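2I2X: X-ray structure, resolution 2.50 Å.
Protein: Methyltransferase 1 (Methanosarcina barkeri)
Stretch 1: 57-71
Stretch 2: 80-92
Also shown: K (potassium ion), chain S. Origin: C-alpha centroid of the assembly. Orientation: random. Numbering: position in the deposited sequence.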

# COMPACT_ATOMS: atom_id res chain seq x y z
N LYS A 57 -24.38 4.72 -7.87
CA LYS A 57 -22.95 4.63 -8.15
C LYS A 57 -22.16 4.40 -6.85
O LYS A 57 -21.19 3.65 -6.85
CB LYS A 57 -22.45 5.90 -8.86
CG LYS A 57 -22.67 5.93 -10.37
CD LYS A 57 -22.74 7.37 -10.90
CE LYS A 57 -22.57 7.42 -12.42
NZ LYS A 57 -22.61 8.82 -12.98
N LEU A 58 -22.60 5.04 -5.76
CA LEU A 58 -22.02 4.87 -4.45
C LEU A 58 -22.17 3.46 -3.90
O LEU A 58 -21.19 2.83 -3.50
CB LEU A 58 -22.65 5.87 -3.49
CG LEU A 58 -21.83 6.21 -2.25
CD1 LEU A 58 -20.38 6.52 -2.61
CD2 LEU A 58 -22.47 7.37 -1.51
N ILE A 59 -23.41 2.97 -3.89
CA ILE A 59 -23.73 1.59 -3.54
C ILE A 59 -22.91 0.61 -4.37
O ILE A 59 -22.37 -0.37 -3.87
CB ILE A 59 -25.24 1.31 -3.72
CG1 ILE A 59 -26.04 2.02 -2.63
CG2 ILE A 59 -25.51 -0.19 -3.74
CD1 ILE A 59 -27.58 2.03 -2.81
N LYS A 60 -22.79 0.91 -5.66
CA LYS A 60 -22.01 0.10 -6.57
C LYS A 60 -20.52 0.02 -6.17
O LYS A 60 -19.95 -1.07 -6.10
CB LYS A 60 -22.19 0.61 -8.01
CG LYS A 60 -21.54 -0.23 -9.07
CD LYS A 60 -22.02 -1.65 -9.01
CE LYS A 60 -21.41 -2.48 -10.13
NZ LYS A 60 -21.86 -3.91 -10.01
N GLU A 61 -19.91 1.17 -5.92
CA GLU A 61 -18.50 1.25 -5.53
C GLU A 61 -18.25 0.40 -4.27
O GLU A 61 -17.29 -0.38 -4.23
CB GLU A 61 -18.08 2.70 -5.33
CG GLU A 61 -16.62 2.92 -5.00
CD GLU A 61 -15.78 3.25 -6.23
OE1 GLU A 61 -16.03 2.64 -7.31
OE2 GLU A 61 -14.87 4.13 -6.13
N TYR A 62 -19.14 0.54 -3.27
CA TYR A 62 -19.02 -0.22 -2.04
C TYR A 62 -19.22 -1.71 -2.26
O TYR A 62 -18.60 -2.53 -1.57
CB TYR A 62 -19.96 0.31 -0.94
CG TYR A 62 -19.50 1.59 -0.29
CD1 TYR A 62 -18.33 1.63 0.47
CD2 TYR A 62 -20.25 2.75 -0.41
CE1 TYR A 62 -17.91 2.82 1.10
CE2 TYR A 62 -19.85 3.95 0.20
CZ TYR A 62 -18.67 3.98 0.96
OH TYR A 62 -18.27 5.15 1.54
N GLU A 63 -20.07 -2.08 -3.20
CA GLU A 63 -20.19 -3.48 -3.59
C GLU A 63 -18.89 -3.99 -4.16
O GLU A 63 -18.48 -5.12 -3.89
CB GLU A 63 -21.33 -3.70 -4.56
CG GLU A 63 -22.66 -3.73 -3.84
CD GLU A 63 -23.85 -4.00 -4.73
OE1 GLU A 63 -23.90 -3.49 -5.86
OE2 GLU A 63 -24.76 -4.71 -4.28
N ARG A 64 -18.22 -3.17 -4.95
CA ARG A 64 -16.98 -3.61 -5.55
C ARG A 64 -15.92 -3.79 -4.47
O ARG A 64 -15.17 -4.77 -4.49
CB ARG A 64 -16.51 -2.62 -6.63
CG ARG A 64 -17.26 -2.75 -7.94
CD ARG A 64 -17.00 -1.55 -8.85
NE ARG A 64 -17.58 -1.83 -10.15
CZ ARG A 64 -17.62 -1.01 -11.19
NH1 ARG A 64 -17.11 0.22 -11.11
NH2 ARG A 64 -18.18 -1.43 -12.33
N ILE A 65 -15.90 -2.85 -3.51
CA ILE A 65 -14.94 -2.85 -2.41
C ILE A 65 -15.14 -4.14 -1.61
O ILE A 65 -14.18 -4.87 -1.34
CB ILE A 65 -15.10 -1.58 -1.51
CG1 ILE A 65 -14.58 -0.32 -2.23
CG2 ILE A 65 -14.35 -1.74 -0.21
CD1 ILE A 65 -15.12 1.02 -1.64
N THR A 66 -16.40 -4.44 -1.30
CA THR A 66 -16.75 -5.53 -0.42
C THR A 66 -16.40 -6.85 -1.10
O THR A 66 -15.77 -7.72 -0.49
CB THR A 66 -18.24 -5.50 -0.03
OG1 THR A 66 -18.58 -4.20 0.46
CG2 THR A 66 -18.54 -6.52 1.05
N THR A 67 -16.80 -6.99 -2.35
CA THR A 67 -16.45 -8.17 -3.08
C THR A 67 -14.95 -8.32 -3.14
O THR A 67 -14.45 -9.39 -2.87
CB THR A 67 -17.09 -8.17 -4.49
OG1 THR A 67 -18.52 -8.22 -4.33
CG2 THR A 67 -16.62 -9.35 -5.32
N ASP A 68 -14.21 -7.27 -3.45
CA ASP A 68 -12.75 -7.39 -3.59
C ASP A 68 -12.01 -7.87 -2.33
O ASP A 68 -11.10 -8.72 -2.40
CB ASP A 68 -12.17 -6.06 -4.05
CG ASP A 68 -12.44 -5.79 -5.51
OD1 ASP A 68 -13.08 -6.65 -6.17
OD2 ASP A 68 -12.02 -4.72 -6.00
N VAL A 69 -12.43 -7.33 -1.20
CA VAL A 69 -11.95 -7.71 0.11
C VAL A 69 -12.28 -9.17 0.45
O VAL A 69 -11.39 -9.94 0.83
CB VAL A 69 -12.58 -6.79 1.22
CG1 VAL A 69 -12.18 -7.28 2.59
CG2 VAL A 69 -12.19 -5.34 1.01
N MET A 70 -13.55 -9.56 0.34
CA MET A 70 -13.92 -10.92 0.74
C MET A 70 -13.17 -11.95 -0.15
O MET A 70 -12.65 -12.96 0.32
CB MET A 70 -15.44 -11.15 0.71
CG MET A 70 -16.29 -10.22 1.64
SD MET A 70 -15.81 -10.28 3.40
CE MET A 70 -16.03 -12.00 3.86
N GLU A 71 -13.12 -11.67 -1.44
CA GLU A 71 -12.48 -12.54 -2.39
C GLU A 71 -11.02 -12.72 -1.97
O GLU A 71 -10.55 -13.85 -1.81
CB GLU A 71 -12.65 -11.97 -3.82
CG GLU A 71 -12.10 -12.84 -4.96
CD GLU A 71 -12.75 -14.24 -5.05
OE1 GLU A 71 -13.88 -14.44 -4.53
OE2 GLU A 71 -12.08 -15.13 -5.65
N ALA A 80 -10.61 -14.46 9.25
CA ALA A 80 -11.49 -13.39 9.77
C ALA A 80 -11.19 -12.00 9.21
O ALA A 80 -10.07 -11.68 8.80
CB ALA A 80 -11.47 -13.35 11.30
N ILE A 81 -12.21 -11.16 9.18
CA ILE A 81 -12.00 -9.83 8.67
C ILE A 81 -13.14 -8.90 9.09
O ILE A 81 -14.29 -9.33 9.14
CB ILE A 81 -11.80 -9.89 7.13
CG1 ILE A 81 -11.10 -8.61 6.61
CG2 ILE A 81 -13.05 -10.30 6.40
CD1 ILE A 81 -12.02 -7.61 6.19
N ILE A 82 -12.82 -7.64 9.36
CA ILE A 82 -13.86 -6.63 9.61
C ILE A 82 -13.76 -5.58 8.51
O ILE A 82 -12.64 -5.14 8.19
CB ILE A 82 -13.64 -5.93 10.96
CG1 ILE A 82 -13.88 -6.90 12.12
CG2 ILE A 82 -14.52 -4.70 11.07
CD1 ILE A 82 -13.29 -6.44 13.47
N LEU A 83 -14.89 -5.19 7.93
CA LEU A 83 -14.92 -4.05 7.01
C LEU A 83 -15.43 -2.80 7.74
O LEU A 83 -16.46 -2.85 8.44
CB LEU A 83 -15.78 -4.36 5.77
CG LEU A 83 -15.28 -5.42 4.75
CD1 LEU A 83 -15.58 -6.92 5.13
CD2 LEU A 83 -15.80 -5.10 3.34
N GLU A 84 -14.70 -1.70 7.62
CA GLU A 84 -15.19 -0.47 8.17
C GLU A 84 -15.52 0.54 7.07
O GLU A 84 -14.63 0.98 6.32
CB GLU A 84 -14.22 0.14 9.20
CG GLU A 84 -14.74 1.53 9.68
CD GLU A 84 -13.81 2.30 10.58
OE1 GLU A 84 -12.65 1.87 10.80
OE2 GLU A 84 -14.24 3.36 11.07
N THR A 85 -16.79 0.95 7.02
CA THR A 85 -17.24 2.01 6.13
C THR A 85 -17.38 3.33 6.87
O THR A 85 -18.30 3.49 7.69
CB THR A 85 -18.61 1.65 5.48
OG1 THR A 85 -18.53 0.33 4.89
CG2 THR A 85 -18.98 2.63 4.40
N GLU A 86 -16.48 4.26 6.60
CA GLU A 86 -16.60 5.62 7.13
C GLU A 86 -17.47 6.42 6.21
O GLU A 86 -17.02 6.79 5.15
CB GLU A 86 -15.25 6.30 7.23
CG GLU A 86 -14.35 5.62 8.23
CD GLU A 86 -13.03 6.30 8.42
OE1 GLU A 86 -12.27 6.46 7.44
OE2 GLU A 86 -12.73 6.69 9.57
N HIS A 87 -18.69 6.72 6.63
CA HIS A 87 -19.62 7.53 5.83
C HIS A 87 -18.95 8.72 5.15
O HIS A 87 -18.28 9.49 5.80
CB HIS A 87 -20.79 8.00 6.69
CG HIS A 87 -21.78 6.92 7.00
ND1 HIS A 87 -23.09 7.20 7.34
CD2 HIS A 87 -21.68 5.57 7.00
CE1 HIS A 87 -23.74 6.06 7.56
NE2 HIS A 87 -22.90 5.06 7.36
N VAL A 88 -19.09 8.83 3.83
CA VAL A 88 -19.01 10.14 3.18
C VAL A 88 -20.21 10.95 3.70
O VAL A 88 -21.23 10.37 4.09
CB VAL A 88 -19.07 10.08 1.62
CG1 VAL A 88 -17.87 9.34 1.06
CG2 VAL A 88 -20.37 9.46 1.16
N GLN A 89 -20.11 12.27 3.68
CA GLN A 89 -21.09 13.11 4.40
C GLN A 89 -22.51 12.82 3.94
O GLN A 89 -23.45 12.79 4.77
CB GLN A 89 -20.76 14.61 4.27
CG GLN A 89 -20.77 15.14 2.81
CD GLN A 89 -22.19 15.42 2.27
OE1 GLN A 89 -23.17 15.58 3.03
NE2 GLN A 89 -22.31 15.45 0.94
N GLN A 90 -22.67 12.56 2.65
CA GLN A 90 -23.99 12.35 2.08
C GLN A 90 -24.68 11.11 2.60
O GLN A 90 -25.91 11.06 2.62
CB GLN A 90 -23.98 12.39 0.54
CG GLN A 90 -23.10 11.35 -0.13
CD GLN A 90 -21.81 11.94 -0.72
OE1 GLN A 90 -21.00 12.60 -0.02
NE2 GLN A 90 -21.59 11.69 -2.00
N MET A 91 -23.90 10.14 3.07
CA MET A 91 -24.46 8.90 3.64
C MET A 91 -25.07 9.11 5.02
O MET A 91 -25.87 8.29 5.49
CB MET A 91 -23.40 7.82 3.73
CG MET A 91 -23.01 7.26 2.37
SD MET A 91 -21.45 6.38 2.39
CE MET A 91 -21.83 4.99 3.48
N SER A 92 -24.67 10.19 5.67
CA SER A 92 -25.12 10.47 7.01
C SER A 92 -26.24 11.49 6.99
O SER A 92 -27.20 11.35 7.75
CB SER A 92 -23.96 10.98 7.86
OG SER A 92 -23.03 9.96 8.11
K K S . -11.12 8.33 10.02

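Residues 57-71 form an unbroken piece of α-helix, its backbone closed by i to i+4 hydrogen bonds such as Tyr62 N to Leu58 O (3.1 Å) and Met70 N to Thr66 O (3.0 Å). The second stretch runs as a strand from Ala80 to Glu86, turns through His87 and Val88, and then enters a helix that continues beyond the stretch. Helix and strand lie nearly antiparallel, at 163°, with their axes 10.2 Å apart at closest approach. That spacing leaves room for one layer of interlocking side chains, and the register follows it: Met70 lies nearest Ile81, Thr66 nearest Leu83, Tyr62 nearest Thr85, and Leu58 nearest Met91.

No hydrogen bond crosses the interface. The 457 Å² buried there rests on close packing, chiefly of apolar groups. Alternation in the strand presents Ile81, Leu83 and Thr85 toward the helix, while Ile82 points away. On the helix, Leu58, Tyr62, Thr66 and Val69 follow one another at steps of four, four and three residues, which keeps them on one side, with Met70 beside them.

At the Met70 end, Val69 CG1 packs against Ile81 CD1 at 3.6 Å. Leu83, long and branched, reaches several partners: its CD2 lies 3.8 Å from Thr66 CG2 and 4.2 Å from Val69 CB, while its CD1 meets Met70 SD at 3.8 Å. Met70 leaves the helix sideways, but its flexible chain, m at all three chi angles, brings its end nearer the strand, with SD also 4.1 Å from Ile81 CG2. Thr66 suits this greasy setting because its OG1 donates to Tyr62 O (2.6 Å), satisfying the hydroxyl within the helix and leaving the methyl for Leu83.

Tyr62 spans the middle of the contact. Its CE1 touches Thr85 CG2 at 3.5 Å, so threonine here again offers a methyl, while its OG1 is hydrogen-bonded elsewhere in the structure. Met91 SD approaches the ring obliquely, 3.6 Å from Tyr62 CE2 and 4.8 Å from the ring centroid; the polarizable sulfur is well suited to an aromatic neighbor.

Beyond the strand, Leu58 CD2 fits among Met91 CG (3.9 Å), Val88 CG2 (4.0 Å) and Gln90 CG (4.3 Å), the last contact using the aliphatic part of a polar side chain. The turn that follows the strand is braced by Met91 N to Val88 O (2.9 Å) and by a hydrogen bond between His87 ND1 and Ser92 OG (2.9 Å). Glu86 points away from the helix, and its carboxylate binds potassium, with OE2 2.3 Å from K.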